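Local structure of kojibiose phosphorylase (Gut metagenome, 6W0P) at residues N19-D24 against F113-D118; F45-Y50 against Y124-T129; I139-L144 against Q155-E160. The protein is a member of glycoside hydrolase family 65, with an N-terminal beta-sandwich domain, a helical central catalytic domain and a small C-terminal domain. One frame throughout, in Å; residues are numbered along the deposited sequence.

Contact 1 (N19-D24 against F113-D118)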
loop_
_atom_site.group_PDB
_atom_site.type_symbol
_atom_site.label_atom_id
_atom_site.label_comp_id
_atom_site.label_asym_id
_atom_site.label_seq_id
_atom_site.Cartn_x
_atom_site.Cartn_y
_atom_site.Cartn_z
ATOM N N ASN A 19 16.740 -30.331 -28.782
ATOM C CA ASN A 19 17.379 -31.660 -28.980
ATOM C C ASN A 19 17.513 -32.301 -27.597
ATOM O O ASN A 19 18.288 -31.770 -26.787
ATOM C CB ASN A 19 18.763 -31.545 -29.636
ATOM C CG ASN A 19 18.756 -31.539 -31.151
ATOM O OD1 ASN A 19 17.697 -31.585 -31.779
ATOM N ND2 ASN A 19 19.934 -31.472 -31.755
ATOM N N ASN A 20 16.771 -33.379 -27.337
ATOM C CA ASN A 20 16.647 -33.991 -25.986
ATOM C C ASN A 20 15.742 -33.111 -25.115
ATOM O O ASN A 20 15.695 -31.882 -25.340
ATOM C CB ASN A 20 18.001 -34.209 -25.297
ATOM C CG ASN A 20 18.952 -35.044 -26.129
ATOM O OD1 ASN A 20 18.563 -36.060 -26.714
ATOM N ND2 ASN A 20 20.209 -34.624 -26.174
ATOM N N PHE A 21 15.044 -33.741 -24.166
ATOM C CA PHE A 21 14.205 -33.056 -23.161
ATOM C C PHE A 21 15.125 -32.509 -22.086
ATOM O O PHE A 21 15.920 -33.309 -21.613
ATOM C CB PHE A 21 13.192 -34.003 -22.527
ATOM C CG PHE A 21 12.276 -33.345 -21.524
ATOM C CD1 PHE A 21 11.697 -32.106 -21.789
ATOM C CD2 PHE A 21 11.974 -33.965 -20.317
ATOM C CE1 PHE A 21 10.854 -31.506 -20.865
ATOM C CE2 PHE A 21 11.119 -33.365 -19.398
ATOM C CZ PHE A 21 10.554 -32.145 -19.682
ATOM N N HIS A 22 15.028 -31.219 -21.759
ATOM C CA HIS A 22 15.698 -30.595 -20.586
ATOM C C HIS A 22 14.665 -30.361 -19.489
ATOM O O HIS A 22 13.861 -29.430 -19.579
ATOM C CB HIS A 22 16.395 -29.288 -20.979
ATOM C CG HIS A 22 17.306 -29.428 -22.141
ATOM N ND1 HIS A 22 16.833 -29.711 -23.414
ATOM C CD2 HIS A 22 18.648 -29.351 -22.228
ATOM C CE1 HIS A 22 17.853 -29.793 -24.238
ATOM N NE2 HIS A 22 18.977 -29.573 -23.531
ATOM N N PRO A 23 14.617 -31.227 -18.455
ATOM C CA PRO A 23 13.587 -31.130 -17.425
ATOM C C PRO A 23 13.551 -29.759 -16.746
ATOM O O PRO A 23 12.469 -29.290 -16.493
ATOM C CB PRO A 23 13.968 -32.238 -16.428
ATOM C CG PRO A 23 14.705 -33.255 -17.275
ATOM C CD PRO A 23 15.468 -32.421 -18.280
ATOM N N ASP A 24 14.725 -29.167 -16.506
ATOM C CA ASP A 24 14.918 -27.894 -15.763
ATOM C C ASP A 24 14.404 -26.702 -16.595
ATOM O O ASP A 24 14.234 -25.619 -15.996
ATOM C CB ASP A 24 16.389 -27.716 -15.358
ATOM C CG ASP A 24 17.375 -27.946 -16.489
ATOM O OD1 ASP A 24 17.161 -28.911 -17.252
ATOM O OD2 ASP A 24 18.356 -27.166 -16.606
ATOM N N PHE A 113 14.183 -37.753 -28.052
ATOM C CA PHE A 113 13.201 -36.656 -27.860
ATOM C C PHE A 113 13.647 -35.482 -28.729
ATOM O O PHE A 113 14.833 -35.116 -28.716
ATOM C CB PHE A 113 13.154 -36.241 -26.387
ATOM C CG PHE A 113 12.224 -35.110 -26.032
ATOM C CD1 PHE A 113 12.599 -33.797 -26.229
ATOM C CD2 PHE A 113 11.019 -35.359 -25.406
ATOM C CE1 PHE A 113 11.752 -32.757 -25.889
ATOM C CE2 PHE A 113 10.166 -34.319 -25.069
ATOM C CZ PHE A 113 10.538 -33.020 -25.306
ATOM N N LYS A 114 12.714 -34.896 -29.463
ATOM C CA LYS A 114 12.982 -33.681 -30.263
ATOM C C LYS A 114 11.692 -32.864 -30.263
ATOM O O LYS A 114 10.638 -33.467 -30.498
ATOM C CB LYS A 114 13.489 -34.098 -31.649
ATOM C CG LYS A 114 13.776 -32.962 -32.610
ATOM C CD LYS A 114 14.541 -33.433 -33.834
ATOM C CE LYS A 114 15.055 -32.310 -34.713
ATOM N NZ LYS A 114 16.324 -32.683 -35.394
ATOM N N ARG A 115 11.794 -31.577 -29.925
ATOM C CA ARG A 115 10.695 -30.574 -29.930
ATOM C C ARG A 115 10.976 -29.559 -31.048
ATOM O O ARG A 115 12.111 -29.038 -31.089
ATOM C CB ARG A 115 10.650 -29.866 -28.575
ATOM C CG ARG A 115 9.290 -29.302 -28.222
ATOM C CD ARG A 115 9.331 -28.219 -27.164
ATOM N NE ARG A 115 9.846 -28.678 -25.885
ATOM C CZ ARG A 115 9.149 -28.827 -24.761
ATOM N NH1 ARG A 115 7.857 -28.575 -24.697
ATOM N NH2 ARG A 115 9.772 -29.231 -23.674
ATOM N N ILE A 116 10.001 -29.284 -31.914
ATOM C CA ILE A 116 10.170 -28.372 -33.086
ATOM C C ILE A 116 9.018 -27.373 -33.152
ATOM O O ILE A 116 7.857 -27.791 -33.148
ATOM C CB ILE A 116 10.264 -29.157 -34.401
ATOM C CG1 ILE A 116 11.375 -30.203 -34.336
ATOM C CG2 ILE A 116 10.453 -28.200 -35.569
ATOM C CD1 ILE A 116 11.377 -31.182 -35.491
ATOM N N LEU A 117 9.335 -26.083 -33.247
ATOM C CA LEU A 117 8.354 -25.054 -33.664
ATOM C C LEU A 117 8.809 -24.599 -35.050
ATOM O O LEU A 117 9.962 -24.151 -35.183
ATOM C CB LEU A 117 8.317 -23.932 -32.626
ATOM C CG LEU A 117 7.514 -22.688 -33.025
ATOM C CD1 LEU A 117 6.043 -23.011 -33.157
ATOM C CD2 LEU A 117 7.699 -21.564 -32.025
ATOM N N ASP A 118 7.978 -24.774 -36.069
ATOM C CA ASP A 118 8.324 -24.314 -37.439
ATOM C C ASP A 118 7.791 -22.888 -37.623
ATOM O O ASP A 118 6.582 -22.699 -37.691
ATOM C CB ASP A 118 7.794 -25.279 -38.495
ATOM C CG ASP A 118 8.484 -25.089 -39.826
ATOM O OD1 ASP A 118 8.713 -23.913 -40.180
ATOM O OD2 ASP A 118 8.813 -26.130 -40.476
HETATM O O HOH W 1 16.571 -37.490 -26.379
HETATM O O HOH W 2 12.485 -28.485 -22.042
#

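Contact 2 (F45-Y50 against Y124-T129)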
loop_
_atom_site.group_PDB
_atom_site.type_symbol
_atom_site.label_atom_id
_atom_site.label_comp_id
_atom_site.label_asym_id
_atom_site.label_seq_id
_atom_site.Cartn_x
_atom_site.Cartn_y
_atom_site.Cartn_z
ATOM N N PHE A 45 2.665 -26.992 -23.287
ATOM C CA PHE A 45 2.548 -28.033 -22.254
ATOM C C PHE A 45 2.384 -29.352 -23.007
ATOM O O PHE A 45 1.787 -29.351 -24.081
ATOM C CB PHE A 45 1.404 -27.732 -21.286
ATOM C CG PHE A 45 0.042 -27.699 -21.930
ATOM C CD1 PHE A 45 -0.672 -28.868 -22.129
ATOM C CD2 PHE A 45 -0.507 -26.504 -22.350
ATOM C CE1 PHE A 45 -1.922 -28.839 -22.733
ATOM C CE2 PHE A 45 -1.744 -26.475 -22.973
ATOM C CZ PHE A 45 -2.453 -27.639 -23.158
ATOM N N PHE A 46 2.988 -30.403 -22.471
ATOM C CA PHE A 46 2.834 -31.807 -22.913
ATOM C C PHE A 46 1.353 -32.172 -22.965
ATOM O O PHE A 46 0.600 -31.833 -22.041
ATOM C CB PHE A 46 3.603 -32.751 -21.981
ATOM C CG PHE A 46 5.102 -32.657 -22.104
ATOM C CD1 PHE A 46 5.700 -31.800 -23.022
ATOM C CD2 PHE A 46 5.920 -33.463 -21.333
ATOM C CE1 PHE A 46 7.083 -31.743 -23.157
ATOM C CE2 PHE A 46 7.299 -33.396 -21.461
ATOM C CZ PHE A 46 7.878 -32.546 -22.378
ATOM N N ASP A 47 0.970 -32.869 -24.031
ATOM C CA ASP A 47 -0.419 -33.340 -24.266
ATOM C C ASP A 47 -0.730 -34.406 -23.215
ATOM O O ASP A 47 -1.695 -34.226 -22.483
ATOM C CB ASP A 47 -0.557 -33.873 -25.687
ATOM C CG ASP A 47 0.111 -32.947 -26.682
ATOM O OD1 ASP A 47 -0.607 -32.115 -27.253
ATOM O OD2 ASP A 47 1.355 -33.049 -26.850
ATOM N N GLU A 48 0.106 -35.434 -23.134
ATOM C CA GLU A 48 -0.058 -36.584 -22.207
ATOM C C GLU A 48 0.125 -36.090 -20.774
ATOM O O GLU A 48 0.620 -34.970 -20.609
ATOM C CB GLU A 48 0.937 -37.705 -22.528
ATOM C CG GLU A 48 2.393 -37.386 -22.185
ATOM C CD GLU A 48 3.157 -36.515 -23.176
ATOM O OE1 GLU A 48 2.544 -36.071 -24.154
ATOM O OE2 GLU A 48 4.357 -36.273 -22.959
ATOM N N THR A 49 -0.239 -36.912 -19.790
ATOM C CA THR A 49 0.066 -36.677 -18.349
ATOM C C THR A 49 1.554 -36.319 -18.177
ATOM O O THR A 49 2.416 -37.016 -18.720
ATOM C CB THR A 49 -0.339 -37.899 -17.516
ATOM O OG1 THR A 49 -1.760 -38.003 -17.610
ATOM C CG2 THR A 49 0.089 -37.816 -16.068
ATOM N N TYR A 50 1.853 -35.241 -17.459
ATOM C CA TYR A 50 3.238 -34.907 -17.036
ATOM C C TYR A 50 3.194 -34.488 -15.572
ATOM O O TYR A 50 2.430 -33.561 -15.225
ATOM C CB TYR A 50 3.881 -33.831 -17.917
ATOM C CG TYR A 50 5.309 -33.478 -17.556
ATOM C CD1 TYR A 50 6.371 -34.302 -17.894
ATOM C CD2 TYR A 50 5.610 -32.301 -16.893
ATOM C CE1 TYR A 50 7.683 -33.965 -17.594
ATOM C CE2 TYR A 50 6.912 -31.953 -16.577
ATOM C CZ TYR A 50 7.955 -32.783 -16.928
ATOM O OH TYR A 50 9.242 -32.421 -16.615
ATOM N N TYR A 124 3.798 -27.193 -34.440
ATOM C CA TYR A 124 4.463 -27.558 -33.174
ATOM C C TYR A 124 4.443 -29.086 -33.116
ATOM O O TYR A 124 3.353 -29.687 -33.170
ATOM C CB TYR A 124 3.803 -26.856 -31.985
ATOM C CG TYR A 124 4.360 -27.334 -30.674
ATOM C CD1 TYR A 124 5.706 -27.201 -30.402
ATOM C CD2 TYR A 124 3.575 -27.987 -29.746
ATOM C CE1 TYR A 124 6.257 -27.670 -29.226
ATOM C CE2 TYR A 124 4.116 -28.484 -28.570
ATOM C CZ TYR A 124 5.463 -28.322 -28.305
ATOM O OH TYR A 124 6.029 -28.815 -27.165
ATOM N N GLN A 125 5.630 -29.686 -33.064
ATOM C CA GLN A 125 5.839 -31.141 -33.210
ATOM C C GLN A 125 6.747 -31.599 -32.078
ATOM O O GLN A 125 7.791 -30.962 -31.838
ATOM C CB GLN A 125 6.447 -31.464 -34.575
ATOM C CG GLN A 125 6.011 -32.797 -35.143
ATOM C CD GLN A 125 6.660 -33.088 -36.473
ATOM O OE1 GLN A 125 7.879 -33.234 -36.563
ATOM N NE2 GLN A 125 5.845 -33.183 -37.521
ATOM N N ARG A 126 6.341 -32.672 -31.419
ATOM C CA ARG A 126 7.131 -33.332 -30.360
ATOM C C ARG A 126 7.221 -34.804 -30.742
ATOM O O ARG A 126 6.158 -35.403 -30.995
ATOM C CB ARG A 126 6.495 -33.056 -28.996
ATOM C CG ARG A 126 7.470 -33.114 -27.828
ATOM C CD ARG A 126 6.842 -32.587 -26.550
ATOM N NE ARG A 126 5.449 -33.010 -26.431
ATOM C CZ ARG A 126 4.988 -33.957 -25.609
ATOM N NH1 ARG A 126 5.798 -34.598 -24.784
ATOM N NH2 ARG A 126 3.698 -34.259 -25.619
ATOM N N THR A 127 8.446 -35.325 -30.831
ATOM C CA THR A 127 8.753 -36.740 -31.160
ATOM C C THR A 127 9.557 -37.345 -29.995
ATOM O O THR A 127 10.380 -36.639 -29.405
ATOM C CB THR A 127 9.467 -36.801 -32.518
ATOM O OG1 THR A 127 8.645 -36.179 -33.518
ATOM C CG2 THR A 127 9.804 -38.212 -32.939
ATOM N N PHE A 128 9.292 -38.596 -29.624
ATOM C CA PHE A 128 10.115 -39.335 -28.634
ATOM C C PHE A 128 9.811 -40.827 -28.760
ATOM O O PHE A 128 8.751 -41.206 -29.314
ATOM C CB PHE A 128 9.874 -38.780 -27.228
ATOM C CG PHE A 128 8.417 -38.709 -26.860
ATOM C CD1 PHE A 128 7.784 -39.790 -26.285
ATOM C CD2 PHE A 128 7.672 -37.575 -27.123
ATOM C CE1 PHE A 128 6.435 -39.738 -25.983
ATOM C CE2 PHE A 128 6.323 -37.523 -26.819
ATOM C CZ PHE A 128 5.702 -38.611 -26.263
ATOM N N THR A 129 10.739 -41.666 -28.305
ATOM C CA THR A 129 10.531 -43.133 -28.279
ATOM C C THR A 129 10.329 -43.578 -26.826
ATOM O O THR A 129 11.227 -43.378 -25.994
ATOM C CB THR A 129 11.631 -43.874 -29.040
ATOM O OG1 THR A 129 11.641 -43.353 -30.376
ATOM C CG2 THR A 129 11.396 -45.368 -29.054
HETATM O O HOH W 3 4.226 -30.108 -25.946
HETATM O O HOH W 4 3.375 -31.648 -27.802
#

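Contact 3 (I139-L144 against Q155-E160)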
loop_
_atom_site.group_PDB
_atom_site.type_symbol
_atom_site.label_atom_id
_atom_site.label_comp_id
_atom_site.label_asym_id
_atom_site.label_seq_id
_atom_site.Cartn_x
_atom_site.Cartn_y
_atom_site.Cartn_z
ATOM N N ILE A 139 6.440 -42.025 -30.741
ATOM C CA ILE A 139 5.244 -41.139 -30.641
ATOM C C ILE A 139 5.588 -39.841 -31.358
ATOM O O ILE A 139 6.604 -39.229 -30.979
ATOM C CB ILE A 139 4.890 -40.802 -29.176
ATOM C CG1 ILE A 139 4.821 -42.033 -28.268
ATOM C CG2 ILE A 139 3.615 -39.963 -29.119
ATOM C CD1 ILE A 139 3.869 -43.063 -28.731
ATOM N N ILE A 140 4.748 -39.397 -32.290
ATOM C CA ILE A 140 4.842 -38.020 -32.851
ATOM C C ILE A 140 3.529 -37.316 -32.530
ATOM O O ILE A 140 2.495 -37.826 -32.950
ATOM C CB ILE A 140 5.125 -38.028 -34.361
ATOM C CG1 ILE A 140 6.249 -38.990 -34.758
ATOM C CG2 ILE A 140 5.398 -36.615 -34.845
ATOM C CD1 ILE A 140 6.324 -39.255 -36.269
ATOM N N ILE A 141 3.588 -36.195 -31.802
ATOM C CA ILE A 141 2.401 -35.357 -31.468
ATOM C C ILE A 141 2.581 -33.997 -32.136
ATOM O O ILE A 141 3.534 -33.277 -31.806
ATOM C CB ILE A 141 2.186 -35.265 -29.952
ATOM C CG1 ILE A 141 2.040 -36.662 -29.355
ATOM C CG2 ILE A 141 1.006 -34.371 -29.619
ATOM C CD1 ILE A 141 1.942 -36.685 -27.861
ATOM N N SER A 142 1.682 -33.690 -33.065
ATOM C CA SER A 142 1.733 -32.487 -33.922
ATOM C C SER A 142 0.527 -31.611 -33.581
ATOM O O SER A 142 -0.551 -32.184 -33.332
ATOM C CB SER A 142 1.792 -32.894 -35.374
ATOM O OG SER A 142 2.887 -33.782 -35.592
ATOM N N ARG A 143 0.707 -30.289 -33.498
ATOM C CA ARG A 143 -0.451 -29.377 -33.348
ATOM C C ARG A 143 -0.254 -28.018 -34.034
ATOM O O ARG A 143 0.896 -27.558 -34.290
ATOM C CB ARG A 143 -0.878 -29.260 -31.882
ATOM C CG ARG A 143 0.209 -28.934 -30.875
ATOM C CD ARG A 143 -0.257 -29.297 -29.475
ATOM N NE ARG A 143 0.181 -28.303 -28.502
ATOM C CZ ARG A 143 0.259 -28.478 -27.182
ATOM N NH1 ARG A 143 -0.059 -29.635 -26.639
ATOM N NH2 ARG A 143 0.687 -27.487 -26.411
ATOM N N LEU A 144 -1.411 -27.428 -34.313
ATOM C CA LEU A 144 -1.655 -26.176 -35.058
ATOM C C LEU A 144 -2.794 -25.421 -34.368
ATOM O O LEU A 144 -3.774 -26.061 -33.956
ATOM C CB LEU A 144 -2.117 -26.509 -36.480
ATOM C CG LEU A 144 -1.131 -27.149 -37.444
ATOM C CD1 LEU A 144 -1.884 -27.623 -38.681
ATOM C CD2 LEU A 144 -0.036 -26.187 -37.867
ATOM N N GLN A 155 -4.828 -31.362 -33.923
ATOM C CA GLN A 155 -3.827 -32.218 -33.257
ATOM C C GLN A 155 -3.755 -33.518 -34.035
ATOM O O GLN A 155 -4.807 -34.030 -34.413
ATOM C CB GLN A 155 -4.217 -32.486 -31.806
ATOM C CG GLN A 155 -3.174 -33.264 -31.024
ATOM C CD GLN A 155 -3.674 -33.529 -29.628
ATOM O OE1 GLN A 155 -4.799 -33.992 -29.437
ATOM N NE2 GLN A 155 -2.848 -33.204 -28.642
ATOM N N MET A 156 -2.550 -34.002 -34.261
ATOM C CA MET A 156 -2.299 -35.290 -34.917
ATOM C C MET A 156 -1.353 -36.069 -34.009
ATOM O O MET A 156 -0.379 -35.479 -33.515
ATOM C CB MET A 156 -1.690 -35.112 -36.307
ATOM C CG MET A 156 -1.606 -36.400 -37.093
ATOM S SD MET A 156 -1.102 -36.152 -38.811
ATOM C CE MET A 156 0.543 -35.437 -38.662
ATOM N N ILE A 157 -1.703 -37.330 -33.762
ATOM C CA ILE A 157 -0.947 -38.284 -32.912
ATOM C C ILE A 157 -0.701 -39.539 -33.751
ATOM O O ILE A 157 -1.689 -40.149 -34.216
ATOM C CB ILE A 157 -1.719 -38.598 -31.618
ATOM C CG1 ILE A 157 -2.176 -37.328 -30.899
ATOM C CG2 ILE A 157 -0.878 -39.479 -30.713
ATOM C CD1 ILE A 157 -3.270 -37.557 -29.885
ATOM N N SER A 158 0.570 -39.891 -33.933
ATOM C CA SER A 158 1.014 -41.144 -34.581
ATOM C C SER A 158 1.805 -42.023 -33.593
ATOM O O SER A 158 2.557 -41.493 -32.753
ATOM C CB SER A 158 1.815 -40.841 -35.788
ATOM O OG SER A 158 3.148 -40.591 -35.424
ATOM N N PHE A 159 1.646 -43.338 -33.727
ATOM C CA PHE A 159 2.304 -44.380 -32.906
ATOM C C PHE A 159 3.057 -45.313 -33.859
ATOM O O PHE A 159 2.479 -45.699 -34.895
ATOM C CB PHE A 159 1.244 -45.138 -32.102
ATOM C CG PHE A 159 0.450 -44.315 -31.115
ATOM C CD1 PHE A 159 0.891 -44.140 -29.816
ATOM C CD2 PHE A 159 -0.765 -43.760 -31.467
ATOM C CE1 PHE A 159 0.152 -43.408 -28.904
ATOM C CE2 PHE A 159 -1.501 -43.022 -30.555
ATOM C CZ PHE A 159 -1.046 -42.854 -29.273
ATOM N N GLU A 160 4.319 -45.621 -33.574
ATOM C CA GLU A 160 5.034 -46.673 -34.345
ATOM C C GLU A 160 5.784 -47.574 -33.367
ATOM O O GLU A 160 6.829 -47.128 -32.839
ATOM C CB GLU A 160 5.976 -46.092 -35.400
ATOM C CG GLU A 160 6.606 -47.180 -36.267
ATOM C CD GLU A 160 7.283 -46.705 -37.546
ATOM O OE1 GLU A 160 7.043 -45.544 -37.953
ATOM O OE2 GLU A 160 8.065 -47.499 -38.123
HETATM O O HOH W 5 1.926 -36.019 -35.274
#

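Contact 1 (N19-D24 against F113-D118)
F21 sets its CB over the centre of the F113 ring, and this CH-pi contact, 3.6 Å from F21 CB to the F113 ring centroid, lies almost on the ring normal. With CG anti to its backbone N (chi1 179°), F113 presents one ring face to F21, and its CD1 comes 3.2 Å from the backbone N of F21. The two rings meet obliquely, centroids 5.2 Å apart. F113 offers a flat apolar face for the CB of F21, just where the segment 19-24 leaves the sheet. R115 brings NH2 to the edge of the F21 ring, 3.8 Å from F21 CE1, while its NE forms a salt bridge with E18 and its NH1 bonds to Y124 OH.

The antiparallel pairing of strands 15-19 and 109-118 ends here: N19 faces K114 in a non-hydrogen-bonded pair, and N20 N donates to F113 O at 2.9 Å. The side chains of N19 and K114 run side by side. Water 1 links N20 OD1 to F113 N, 2.9 Å from that nitrogen. A backbone bond and a water bridge thus hold the start of the loop beside F113, while R115, buried and salt-bridged to E18, with a cation-pi contact to F33, probably stays charged.

Contact 2 (F45-Y50 against Y124-T129)
Loop 45-50 passes over strand 124-129 without pairing with it, the CA atoms of F46 and R126 staying 8.7 Å apart, so side chains carry the contact. R126 spans this gap. Its CG is anti to the backbone N (chi1 -154°), the chain bends at chi3, and the guanidinium lies flat on the F46 ring, planes 12° apart. R126 NH1 sits over the ring centre, whereas R126 CZ lies off-centre, 3.9 Å from the F46 ring centroid, in a cation-pi contact.

The edge of the same guanidinium is gripped by two carboxylates, so that D47, E48 and R126 form a salt-bridge network. E48 meets R126 tip to tip and is gripped end-on: R126 NH2 donates to E48 OE1 at 2.6 Å and R126 NH1 to E48 OE2 at 2.9 Å, both through syn lone pairs and nearly in the guanidinium plane. D47 slides past in the opposite direction and receives R126 NH2 on the anti lone pair of D47 OD2, 2.9 Å away. Water 4 accepts from R126 NE and donates to D47 OD2, which lies 2.6 Å from it. The other oxygen, D47 OD1, is salt-bridged to R143.

Arginine suits this place because it combines a flat cation for stacking with N-H groups directed outward in its plane; glutamate matches its paired donors, and aspartate, with two oxygens, can serve R126 through OD2 and R143 through OD1. The contact sits within the N-terminal domain, where the loop covers one face of the large sheet. R126 is buried, so two carboxylates and a water gripping its edge, with an aromatic ring against one face, fix its rotation and probably offset the cost of burying its charge.

Contact 3 (I139-L144 against Q155-E160)
I140 with S158 and S142 with M156 form the hydrogen-bonded pairs, four backbone bonds in all; the shortest, from S142 N to M156 O at 2.8 Å, is also nearly straight. Between them, CA-H groups point at carbonyls, as from Q155 CA to S142 O at 3.3 Å.

These segments belong to a beta hairpin, strands 135-145 and 152-161, within the domain's large antiparallel sheet. The axes of segments 139-144 and 155-160 approach to 4.6 Å, with their N-to-C directions 171° apart.

Apolar side chains I139, I141, I157 and F159 share one face with Q155 and R143. I139 CD1 reaches F159 CD1 at 3.3 Å, side by side, while I141 CG1 approaches I157 CG2 more loosely. I141 and I157 pack against I94 of strand 94-98; beta-branched residues suit extended strands.

Of the polar groups, Q155, extended beside I141, accepts from R249 NE through OE1 and bonds to F92 O through NE2, and R143 leads away to D47. On the other face, S158 OG sits between its backbone N and carbonyl carbon (chi1 84°), 3.4 Å from I140 CB. Water 5 donates to M156 O at 2.9 Å and lies 2.5 Å from S142 OG, small serine suiting a place near F282.

All three contacts reach one antiparallel sheet of the N-terminal domain, in which strands 109-118, 123-132, 135-145 and 152-161 are successive neighbours. Contacts 1 and 2 have centres about 9 Å apart and share backbone pairing, with K114 O 2.9 Å from T127 N; F21 CE1 also packs 3.5 Å from F46 CZ, so the ring of contact 1 touches that of contact 2. Contacts 2 and 3, about 8 Å apart between centres, are tied by charge: D47 OD1 meets R143 NH1 at 2.6 Å. Contact 2 therefore bridges the others, since contacts 1 and 3 do not touch, their nearest atoms being about 7 Å apart. D47 thereby couples two buried arginines, R126 and R143, on neighbouring strands.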